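Local coordinates for protein Two-component system sensor histidine kinase (Bacteroides thetaiotaomicron, PDB 3OTT) that probably senses saccharides through the extracellular propeller-and-sandwich part in this chain and relays the signal by histidine phosphorylation in the whole protein, at residues V193-E198 / K235-D240; N279-I284 / I292-D297; S328-S333 / I378-E383; T421-E426 / N475-D480. All coordinates share one frame; numbering follows the deposited sequence.

Interaction 1 of 4, residues V193-E198 / K235-D240; sequences VNSLLE and KSLALD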
# COMPACT_ATOMS: atom_id res chain seq x y z
N VAL B 193 -14.02 26.23 -20.21
CA VAL B 193 -12.99 25.41 -19.62
C VAL B 193 -13.04 24.02 -20.22
O VAL B 193 -13.89 23.21 -19.84
CB VAL B 193 -13.11 25.34 -18.09
CG1 VAL B 193 -12.17 24.26 -17.54
CG2 VAL B 193 -12.79 26.70 -17.46
N ASN B 194 -12.12 23.75 -21.15
CA ASN B 194 -12.12 22.51 -21.91
C ASN B 194 -11.46 21.38 -21.19
O ASN B 194 -11.70 20.19 -21.52
CB ASN B 194 -11.28 22.61 -23.19
CG ASN B 194 -11.65 23.74 -24.07
OD1 ASN B 194 -12.82 23.94 -24.41
ND2 ASN B 194 -10.63 24.52 -24.48
N SER B 195 -10.56 21.69 -20.25
CA SER B 195 -9.70 20.59 -19.76
C SER B 195 -9.12 20.84 -18.38
O SER B 195 -8.77 22.01 -18.07
CB SER B 195 -8.54 20.38 -20.76
OG SER B 195 -7.82 19.24 -20.38
N LEU B 196 -9.02 19.76 -17.58
CA LEU B 196 -8.63 19.81 -16.19
C LEU B 196 -7.71 18.66 -15.89
O LEU B 196 -7.94 17.57 -16.38
CB LEU B 196 -9.85 19.71 -15.25
CG LEU B 196 -10.87 20.86 -15.26
CD1 LEU B 196 -12.07 20.58 -14.27
CD2 LEU B 196 -10.17 22.15 -14.93
N LEU B 197 -6.71 18.90 -15.06
CA LEU B 197 -5.77 17.85 -14.73
C LEU B 197 -5.16 18.09 -13.36
O LEU B 197 -4.59 19.19 -13.07
CB LEU B 197 -4.65 17.72 -15.77
CG LEU B 197 -3.61 16.61 -15.49
CD1 LEU B 197 -4.10 15.17 -15.78
CD2 LEU B 197 -2.29 16.85 -16.23
N GLU B 198 -5.23 17.07 -12.52
CA GLU B 198 -4.61 17.15 -11.23
C GLU B 198 -3.15 16.82 -11.35
O GLU B 198 -2.79 15.92 -12.08
CB GLU B 198 -5.24 16.17 -10.27
CG GLU B 198 -4.60 16.26 -8.87
CD GLU B 198 -5.05 15.15 -7.91
OE1 GLU B 198 -5.39 14.00 -8.36
OE2 GLU B 198 -5.03 15.45 -6.70
N LYS B 235 -6.98 21.94 -25.39
CA LYS B 235 -8.03 20.90 -25.50
C LYS B 235 -7.80 19.69 -24.60
O LYS B 235 -8.73 18.96 -24.27
CB LYS B 235 -8.11 20.40 -26.94
CG LYS B 235 -8.20 21.51 -27.94
CD LYS B 235 -8.78 21.06 -29.28
CE LYS B 235 -9.47 22.22 -30.04
NZ LYS B 235 -10.41 23.11 -29.21
N SER B 236 -6.55 19.43 -24.23
CA SER B 236 -6.28 18.22 -23.46
C SER B 236 -5.00 18.37 -22.67
O SER B 236 -4.14 19.13 -23.05
CB SER B 236 -6.13 17.03 -24.44
OG SER B 236 -5.25 17.42 -25.52
N LEU B 237 -4.86 17.60 -21.60
CA LEU B 237 -3.73 17.80 -20.66
C LEU B 237 -3.41 16.41 -20.16
O LEU B 237 -4.33 15.64 -19.93
CB LEU B 237 -4.11 18.69 -19.47
CG LEU B 237 -4.58 20.15 -19.72
CD1 LEU B 237 -5.32 20.85 -18.53
CD2 LEU B 237 -3.36 21.06 -20.16
N ALA B 238 -2.11 16.13 -19.98
CA ALA B 238 -1.58 14.94 -19.30
C ALA B 238 -0.19 15.30 -18.76
O ALA B 238 0.46 16.27 -19.23
CB ALA B 238 -1.42 13.74 -20.31
N LEU B 239 0.29 14.46 -17.87
CA LEU B 239 1.66 14.48 -17.37
C LEU B 239 2.45 13.27 -17.85
O LEU B 239 1.94 12.13 -17.79
CB LEU B 239 1.67 14.37 -15.83
CG LEU B 239 1.02 15.59 -15.12
CD1 LEU B 239 0.66 15.19 -13.68
CD2 LEU B 239 1.94 16.83 -15.17
N ASP B 240 3.71 13.49 -18.22
CA ASP B 240 4.48 12.43 -18.74
C ASP B 240 5.31 11.74 -17.66
O ASP B 240 5.20 12.08 -16.48
CB ASP B 240 5.25 12.87 -19.99
CG ASP B 240 6.46 13.75 -19.67
OD1 ASP B 240 6.88 13.89 -18.49
OD2 ASP B 240 6.98 14.29 -20.65
O HOH W 1 -7.59 16.16 -20.56
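Ser195 and Leu237 are joined through a water rather than by a direct bond. Ser195 OG lies 3.1 Å from water 1, and Leu237 N donates to the same water over 3.3 Å. Ser195 OG stands anti to its backbone N (chi1 -173°), beside the carbonyl carbon. There it also rests against the leucine, with Leu237 CG 3.4 Å from Ser195 OG. The two strands run almost parallel, 5° apart. They are the innermost strands of neighbouring blades in the first seven-bladed beta-propeller. With no hydrogen bond between the segments, each pairs with its own blade instead, and each carries a classic beta bulge, at Asn194-Ser195 facing Gly208 and at Lys235-Ser236 facing Gly248. Further along, Leu197 CB meets Leu237 CB at 3.9 Å. Leu197 CD2 then reaches over the backbone, 3.6 Å from Ala238 C and 3.7 Å from Leu239 CG. An alanine in place of Leu237 would keep that CB contact but would probably open a gap beside Ser195, whose OG and CB would lose their leucine branch. On the far side of 235-240, Ser236 OG bonds to Ile281 O of the next blade. Leu239 CD1 lies against Glu198 O at 3.9 Å.

Interaction 2 of 4, residues N279-I284 / I292-D297; sequences NIIWNI and IWLGTD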
# COMPACT_ATOMS: atom_id res chain seq x y z
N ASN B 279 -2.15 18.47 -36.01
CA ASN B 279 -1.88 19.59 -35.07
C ASN B 279 -3.02 19.74 -34.07
O ASN B 279 -2.87 20.44 -33.05
CB ASN B 279 -1.66 20.93 -35.82
CG ASN B 279 -0.24 21.08 -36.38
OD1 ASN B 279 0.69 20.37 -35.98
ND2 ASN B 279 -0.07 21.98 -37.35
N ILE B 280 -4.18 19.15 -34.37
CA ILE B 280 -5.26 19.30 -33.46
C ILE B 280 -5.30 18.14 -32.50
O ILE B 280 -5.70 17.03 -32.90
CB ILE B 280 -6.63 19.50 -34.12
CG1 ILE B 280 -6.69 20.83 -34.89
CG2 ILE B 280 -7.72 19.50 -33.01
CD1 ILE B 280 -7.60 20.83 -36.15
N ILE B 281 -4.97 18.39 -31.23
CA ILE B 281 -4.85 17.28 -30.26
C ILE B 281 -6.02 17.20 -29.26
O ILE B 281 -6.03 17.92 -28.25
CB ILE B 281 -3.50 17.36 -29.50
CG1 ILE B 281 -2.32 17.23 -30.49
CG2 ILE B 281 -3.36 16.23 -28.48
CD1 ILE B 281 -1.02 17.83 -29.97
N TRP B 282 -6.97 16.30 -29.53
CA TRP B 282 -8.19 16.09 -28.73
C TRP B 282 -7.97 15.45 -27.39
O TRP B 282 -8.71 15.75 -26.48
CB TRP B 282 -9.27 15.26 -29.46
CG TRP B 282 -9.75 15.91 -30.73
CD1 TRP B 282 -9.47 15.51 -32.03
CD2 TRP B 282 -10.50 17.13 -30.84
NE1 TRP B 282 -10.06 16.37 -32.90
CE2 TRP B 282 -10.69 17.37 -32.21
CE3 TRP B 282 -11.06 18.02 -29.90
CZ2 TRP B 282 -11.42 18.46 -32.69
CZ3 TRP B 282 -11.79 19.14 -30.39
CH2 TRP B 282 -11.96 19.34 -31.77
N ASN B 283 -6.98 14.56 -27.26
CA ASN B 283 -6.74 13.81 -26.02
C ASN B 283 -5.31 13.33 -25.94
O ASN B 283 -4.70 12.97 -26.96
CB ASN B 283 -7.73 12.60 -25.87
CG ASN B 283 -7.80 12.06 -24.44
OD1 ASN B 283 -7.16 11.02 -24.11
ND2 ASN B 283 -8.54 12.76 -23.57
N ILE B 284 -4.76 13.32 -24.72
CA ILE B 284 -3.44 12.84 -24.47
C ILE B 284 -3.60 11.87 -23.34
O ILE B 284 -4.22 12.17 -22.29
CB ILE B 284 -2.43 13.99 -24.02
CG1 ILE B 284 -2.37 15.15 -25.04
CG2 ILE B 284 -1.02 13.46 -23.76
CD1 ILE B 284 -1.49 16.37 -24.53
N ILE B 292 3.14 7.96 -24.24
CA ILE B 292 2.15 9.03 -24.45
C ILE B 292 1.41 8.78 -25.76
O ILE B 292 2.02 8.75 -26.82
CB ILE B 292 2.91 10.33 -24.65
CG1 ILE B 292 3.78 10.64 -23.42
CG2 ILE B 292 1.99 11.46 -25.02
CD1 ILE B 292 3.04 10.55 -22.06
N TRP B 293 0.09 8.70 -25.68
CA TRP B 293 -0.78 8.48 -26.80
C TRP B 293 -1.42 9.83 -27.10
O TRP B 293 -2.01 10.43 -26.21
CB TRP B 293 -1.89 7.42 -26.41
CG TRP B 293 -1.29 6.07 -26.09
CD1 TRP B 293 -0.67 5.69 -24.93
CD2 TRP B 293 -1.13 4.98 -27.01
NE1 TRP B 293 -0.17 4.42 -25.06
CE2 TRP B 293 -0.44 3.96 -26.33
CE3 TRP B 293 -1.54 4.76 -28.34
CZ2 TRP B 293 -0.18 2.71 -26.92
CZ3 TRP B 293 -1.25 3.55 -28.95
CH2 TRP B 293 -0.59 2.53 -28.23
N LEU B 294 -1.34 10.30 -28.34
CA LEU B 294 -1.98 11.57 -28.76
C LEU B 294 -3.02 11.26 -29.81
O LEU B 294 -2.71 10.70 -30.88
CB LEU B 294 -0.98 12.58 -29.37
CG LEU B 294 0.33 12.68 -28.58
CD1 LEU B 294 1.46 13.23 -29.47
CD2 LEU B 294 0.06 13.63 -27.39
N GLY B 295 -4.25 11.65 -29.50
CA GLY B 295 -5.39 11.47 -30.39
C GLY B 295 -5.74 12.80 -31.02
O GLY B 295 -6.05 13.83 -30.30
N THR B 296 -5.77 12.78 -32.36
CA THR B 296 -5.79 13.95 -33.12
C THR B 296 -6.92 13.89 -34.12
O THR B 296 -7.70 12.93 -34.17
CB THR B 296 -4.47 14.16 -33.86
OG1 THR B 296 -4.48 13.30 -34.99
CG2 THR B 296 -3.24 13.80 -33.00
N ASP B 297 -7.04 14.98 -34.87
CA ASP B 297 -8.01 15.12 -35.88
C ASP B 297 -7.66 14.25 -37.09
O ASP B 297 -8.47 14.11 -37.97
CB ASP B 297 -8.07 16.60 -36.33
CG ASP B 297 -9.48 17.05 -36.57
OD1 ASP B 297 -10.35 16.73 -35.74
OD2 ASP B 297 -9.73 17.72 -37.59
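Trp282 NE1 donates to Asp297 OD1 at 2.9 Å, and the bond is fairly straight (159° at the hydrogen). Trp282 CG is anti to the carbonyl carbon, beside the backbone N (chi1 -61°), which starts the side chain on its way to Asp297. The carboxylate oxygen lies in the plane of the indole, at its edge, and is met on its anti side. Ile280 CG2 covers one face of the same indole, toward the rim. The backbone N of Asp297 donates to Ile280 O at 3.1 Å. Asn278 OD1 is a second, weak partner of that N-H. The segments form the beta hairpin of strands 281-286 and 292-296, the two inner strands of a blade in the first propeller. A classic beta bulge breaks the register, with Trp282 and Asn283 both facing Gly295. Gly295 O therefore has two donors. Asn283 N lies 3.3 Å from Gly295 O, on a lone pair. Trp282 N is closer to Gly295 O, at 2.7 Å, but its bond is bent to 124° and weak. In return Gly295 N donates to Asn283 O over 2.9 Å, almost perfectly straight. Thr296 OG1 finds its partners outside the segments, in Gly299 O and Tyr298 N, and Trp293 NE1 bonds to Asp287. On the face with Ile281 and Thr296, apolar groups meet. Leu294 CD2 touches Ile284 CG1 at 3.7 Å, and Ile292 CG2 lies 3.8 Å from Ile284 CG2.

Interaction 3 of 4, residues S328-S333 / I378-E383; sequences SLFRDS and IYEDKE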
# COMPACT_ATOMS: atom_id res chain seq x y z
N SER B 328 21.86 -6.52 -0.29
CA SER B 328 22.24 -7.85 -0.78
C SER B 328 21.13 -8.36 -1.67
O SER B 328 19.95 -8.42 -1.28
CB SER B 328 22.43 -8.84 0.34
OG SER B 328 23.30 -8.31 1.31
N LEU B 329 21.55 -8.69 -2.89
CA LEU B 329 20.72 -9.35 -3.88
C LEU B 329 21.41 -10.68 -4.17
O LEU B 329 22.66 -10.77 -4.20
CB LEU B 329 20.64 -8.50 -5.12
CG LEU B 329 20.35 -7.01 -4.89
CD1 LEU B 329 20.56 -6.24 -6.17
CD2 LEU B 329 18.92 -6.77 -4.34
N PHE B 330 20.58 -11.72 -4.30
CA PHE B 330 21.04 -13.06 -4.52
C PHE B 330 19.91 -13.87 -5.13
O PHE B 330 18.75 -13.68 -4.82
CB PHE B 330 21.51 -13.68 -3.21
CG PHE B 330 22.28 -14.97 -3.40
CD1 PHE B 330 23.63 -14.95 -3.76
CD2 PHE B 330 21.63 -16.23 -3.21
CE1 PHE B 330 24.35 -16.18 -3.94
CE2 PHE B 330 22.32 -17.44 -3.40
CZ PHE B 330 23.67 -17.43 -3.78
N ARG B 331 20.25 -14.74 -6.04
CA ARG B 331 19.28 -15.70 -6.56
C ARG B 331 19.86 -17.11 -6.30
O ARG B 331 21.00 -17.39 -6.68
CB ARG B 331 19.08 -15.48 -8.07
CG ARG B 331 17.84 -16.15 -8.62
CD ARG B 331 17.88 -16.33 -10.08
NE ARG B 331 16.58 -16.77 -10.56
CZ ARG B 331 16.38 -17.20 -11.81
NH1 ARG B 331 17.41 -17.23 -12.64
NH2 ARG B 331 15.17 -17.58 -12.23
N ASP B 332 19.10 -17.99 -5.65
CA ASP B 332 19.65 -19.27 -5.28
C ASP B 332 19.61 -20.33 -6.39
O ASP B 332 18.99 -20.14 -7.43
CB ASP B 332 19.09 -19.78 -3.95
CG ASP B 332 17.67 -20.17 -4.03
OD1 ASP B 332 17.15 -20.38 -5.16
OD2 ASP B 332 17.06 -20.26 -2.95
N SER B 333 20.28 -21.44 -6.12
CA SER B 333 20.31 -22.59 -7.02
C SER B 333 18.88 -23.10 -7.35
O SER B 333 18.68 -23.48 -8.46
CB SER B 333 21.27 -23.68 -6.51
OG SER B 333 20.76 -24.27 -5.31
N ILE B 378 24.09 -12.48 1.87
CA ILE B 378 23.36 -13.68 1.53
C ILE B 378 24.31 -14.63 0.76
O ILE B 378 24.99 -14.21 -0.20
CB ILE B 378 22.10 -13.35 0.68
CG1 ILE B 378 21.32 -12.21 1.33
CG2 ILE B 378 21.21 -14.62 0.49
CD1 ILE B 378 20.22 -11.55 0.38
N TYR B 379 24.34 -15.91 1.14
CA TYR B 379 25.26 -16.87 0.62
C TYR B 379 24.65 -18.27 0.52
O TYR B 379 23.95 -18.76 1.41
CB TYR B 379 26.46 -16.91 1.54
CG TYR B 379 27.49 -17.97 1.23
CD1 TYR B 379 28.32 -17.84 0.10
CD2 TYR B 379 27.64 -19.06 2.04
CE1 TYR B 379 29.27 -18.80 -0.21
CE2 TYR B 379 28.59 -20.04 1.75
CZ TYR B 379 29.40 -19.89 0.62
OH TYR B 379 30.35 -20.81 0.34
N GLU B 380 24.93 -18.94 -0.58
CA GLU B 380 24.54 -20.34 -0.70
C GLU B 380 25.78 -21.22 -0.61
O GLU B 380 26.74 -21.00 -1.35
CB GLU B 380 23.82 -20.58 -2.05
CG GLU B 380 23.18 -21.92 -2.09
CD GLU B 380 22.42 -22.24 -3.38
OE1 GLU B 380 21.93 -21.35 -4.13
OE2 GLU B 380 22.26 -23.43 -3.60
N ASP B 381 25.77 -22.22 0.28
CA ASP B 381 26.99 -23.06 0.47
C ASP B 381 27.15 -24.20 -0.54
O ASP B 381 26.43 -24.24 -1.57
CB ASP B 381 27.13 -23.59 1.90
CG ASP B 381 26.07 -24.64 2.27
OD1 ASP B 381 25.45 -25.28 1.37
OD2 ASP B 381 25.84 -24.84 3.50
N LYS B 382 28.06 -25.14 -0.23
CA LYS B 382 28.44 -26.22 -1.17
C LYS B 382 27.37 -27.27 -1.22
O LYS B 382 27.35 -28.05 -2.15
CB LYS B 382 29.75 -26.94 -0.76
CG LYS B 382 30.95 -26.05 -0.42
CD LYS B 382 31.39 -25.19 -1.60
CE LYS B 382 32.79 -24.63 -1.30
NZ LYS B 382 33.11 -23.58 -2.26
N GLU B 383 26.50 -27.33 -0.22
CA GLU B 383 25.45 -28.34 -0.24
C GLU B 383 24.12 -27.68 -0.53
O GLU B 383 23.07 -28.21 -0.21
CB GLU B 383 25.43 -29.12 1.06
CG GLU B 383 26.68 -30.02 1.25
CD GLU B 383 26.78 -30.64 2.66
OE1 GLU B 383 26.80 -29.87 3.67
OE2 GLU B 383 26.85 -31.91 2.76
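Glu380 reaches Ser333 because its CG is anti to the backbone N (chi1 -169°) and the chain stays extended beyond it (chi2 179°). Phe330 CG is likewise anti to its own N (chi1 -167°), which sets the ring beside 378-383. The segments lie on the innermost strands of adjacent blades in the second seven-bladed propeller. The strands run in roughly the same direction and have no backbone hydrogen bonds between them, so side chains carry most of the contact. Phe330 and Glu380 cross at about a right angle. Phe330 CZ meets Glu380 CB at 3.6 Å, so the aliphatic start of the glutamate lies against the end of the ring. The carboxylate continues to the turn after strand 326-331. There Glu380 OE1 accepts from Ser333 N at 2.6 Å through its syn lone pair. Ser333 OG donates to Glu380 OE2, but the modelled separation is very short and its exact value is doubtful. Both carboxylate oxygens thus point at one serine, with the N-H bond the surer of the two. Asp332 OD1 is 5.0 Å from Glu380 OE1, and these like charges probably repel somewhat. Asp332 is occupied elsewhere, with OD2 bonded to Tyr399 OH and Trp338 NE1 and OD1 to Phe336 N. The other end of the contact is apolar. Ile378 CG2 lies 3.8 Å from Phe330 CB, while its other branch extends toward Ser328. Beyond the strand, Asp381 OD1 accepts from Glu383 N in an Asx turn. The packing is tight where Ile378 CD1 meets Ser328 CB, at 3.5 Å.

Interaction 4 of 4, residues T421-E426 / N475-D480; sequences TYYIFE and NQIIPD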
# COMPACT_ATOMS: atom_id res chain seq x y z
N THR B 421 27.33 -9.94 12.30
CA THR B 421 27.96 -10.68 11.20
C THR B 421 27.89 -9.96 9.87
O THR B 421 26.80 -9.54 9.48
CB THR B 421 27.33 -12.12 11.08
OG1 THR B 421 27.70 -12.83 12.27
CG2 THR B 421 27.97 -12.89 9.87
N TYR B 422 29.04 -9.82 9.18
CA TYR B 422 29.12 -9.03 7.94
C TYR B 422 29.25 -9.88 6.71
O TYR B 422 28.81 -9.43 5.66
CB TYR B 422 30.30 -8.00 7.91
CG TYR B 422 29.92 -6.74 8.68
CD1 TYR B 422 29.58 -6.82 10.05
CD2 TYR B 422 29.82 -5.50 8.04
CE1 TYR B 422 29.18 -5.67 10.77
CE2 TYR B 422 29.41 -4.33 8.78
CZ TYR B 422 29.10 -4.45 10.13
OH TYR B 422 28.72 -3.35 10.86
N TYR B 423 29.85 -11.08 6.83
CA TYR B 423 30.15 -11.89 5.66
C TYR B 423 30.37 -13.33 6.09
O TYR B 423 30.84 -13.63 7.22
CB TYR B 423 31.42 -11.36 4.94
CG TYR B 423 31.37 -11.30 3.44
CD1 TYR B 423 30.55 -10.36 2.78
CD2 TYR B 423 32.15 -12.14 2.66
CE1 TYR B 423 30.50 -10.27 1.39
CE2 TYR B 423 32.09 -12.07 1.26
CZ TYR B 423 31.27 -11.12 0.65
OH TYR B 423 31.20 -11.05 -0.73
N ILE B 424 30.05 -14.22 5.17
CA ILE B 424 30.17 -15.65 5.38
C ILE B 424 30.49 -16.34 4.10
O ILE B 424 30.02 -15.92 3.03
CB ILE B 424 28.86 -16.21 5.91
CG1 ILE B 424 28.89 -17.74 5.97
CG2 ILE B 424 27.76 -15.88 5.00
CD1 ILE B 424 27.88 -18.25 7.01
N PHE B 425 31.32 -17.38 4.18
CA PHE B 425 31.47 -18.35 3.07
C PHE B 425 31.85 -19.71 3.62
O PHE B 425 32.25 -19.80 4.77
CB PHE B 425 32.50 -17.88 1.98
CG PHE B 425 33.97 -17.91 2.44
CD1 PHE B 425 34.61 -16.73 2.91
CD2 PHE B 425 34.72 -19.07 2.39
CE1 PHE B 425 35.95 -16.72 3.32
CE2 PHE B 425 36.11 -19.10 2.82
CZ PHE B 425 36.71 -17.92 3.28
N GLU B 426 31.76 -20.75 2.79
CA GLU B 426 32.17 -22.10 3.19
C GLU B 426 33.45 -22.48 2.42
O GLU B 426 33.51 -22.26 1.22
CB GLU B 426 31.06 -23.15 2.98
CG GLU B 426 31.52 -24.60 3.47
CD GLU B 426 30.60 -25.82 3.08
OE1 GLU B 426 29.45 -25.66 2.65
OE2 GLU B 426 31.05 -27.00 3.21
N ASN B 475 34.97 -6.42 7.26
CA ASN B 475 33.87 -6.23 6.32
C ASN B 475 33.59 -7.45 5.44
O ASN B 475 32.44 -7.79 5.31
CB ASN B 475 34.01 -4.96 5.45
CG ASN B 475 33.53 -3.63 6.17
OD1 ASN B 475 33.78 -3.39 7.35
ND2 ASN B 475 32.86 -2.75 5.40
N GLN B 476 34.59 -8.02 4.78
CA GLN B 476 34.46 -9.09 3.75
C GLN B 476 35.71 -9.99 3.78
O GLN B 476 36.85 -9.52 3.94
CB GLN B 476 34.42 -8.54 2.33
CG GLN B 476 33.13 -7.94 1.87
CD GLN B 476 33.34 -6.67 1.04
OE1 GLN B 476 33.86 -5.68 1.54
NE2 GLN B 476 32.93 -6.69 -0.19
N ILE B 477 35.48 -11.28 3.60
CA ILE B 477 36.54 -12.26 3.61
C ILE B 477 36.30 -13.07 2.34
O ILE B 477 35.18 -13.49 2.11
CB ILE B 477 36.53 -13.12 4.91
CG1 ILE B 477 35.11 -13.67 5.22
CG2 ILE B 477 36.99 -12.31 6.12
CD1 ILE B 477 34.98 -14.59 6.45
N ILE B 478 37.33 -13.26 1.51
CA ILE B 478 37.20 -13.94 0.21
C ILE B 478 38.31 -14.99 -0.06
O ILE B 478 39.51 -14.68 0.03
CB ILE B 478 37.08 -12.89 -0.93
CG1 ILE B 478 36.04 -11.82 -0.51
CG2 ILE B 478 36.74 -13.57 -2.28
CD1 ILE B 478 35.18 -11.26 -1.53
N PRO B 479 37.93 -16.27 -0.32
CA PRO B 479 38.95 -17.23 -0.73
C PRO B 479 39.53 -16.91 -2.11
O PRO B 479 38.85 -16.38 -2.97
CB PRO B 479 38.20 -18.60 -0.77
CG PRO B 479 36.76 -18.24 -0.99
CD PRO B 479 36.57 -16.86 -0.30
N ASP B 480 40.81 -17.21 -2.24
CA ASP B 480 41.59 -17.34 -3.48
C ASP B 480 41.27 -18.56 -4.26
O ASP B 480 40.54 -19.41 -3.77
CB ASP B 480 43.06 -17.67 -3.04
CG ASP B 480 43.92 -16.56 -3.27
OD1 ASP B 480 43.43 -15.69 -4.05
OD2 ASP B 480 45.01 -16.50 -2.68
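Tyr423 lies against Gln476 and its neighbours where two blades of the second beta-propeller meet. The strands are the innermost of their blades and run nearly parallel, 11° apart, with no hydrogen bond between the segments. From its base, Tyr423 CB sits 3.7 Å from Asn475 O. Tyr423 CG comes next, 3.8 Å from Gln476 CA. Along one side of the ring, Tyr423 CE1 approaches Gln476 CG to 3.5 Å. This CG lies over the ring face, offset toward the rim, and makes a CH-pi contact. On the other side, Tyr423 CD2 is 3.4 Å from Ile477 O, which stands at the ring edge near its plane. At the tip, Tyr423 OH meets Ile478 CD1 at 4.1 Å. The ring also stacks with His377 of the preceding blade. An alanine here would keep CB but would probably open a gap over Gln476 CG and leave His377 without its stacking partner. Two residues on, Phe425 CG stands between the backbone N and the carbonyl carbon (chi1 71°), and Phe425 CE1 packs against Ile477 CG1 at 3.7 Å. Pro479 CD makes a CH-pi contact over the Phe425 ring centre, 3.5 Å from the centroid and 6° off the normal.

In the fold
The four contacts come in series along the chain. Interactions 1 and 2 belong to the first propeller, interactions 3 and 4 to the second. Interactions 1 and 2 have centres 12 Å apart and touch where Ala238 packs on Ile284. Interactions 3 and 4 are 13 Å apart between centres. They meet where Tyr379 OH bonds to Glu426 N, on strands 375-380 and 421-426, the inner strands of adjacent blades. The two pairs lie on opposite sides of the chain's centre, with interactions 1 and 3 about 49 Å apart between centres. Interactions 1, 3 and 4 thus pack neighbouring blades and interaction 2 pairs strands within one blade, in the two propellers of the probable saccharide-sensing part.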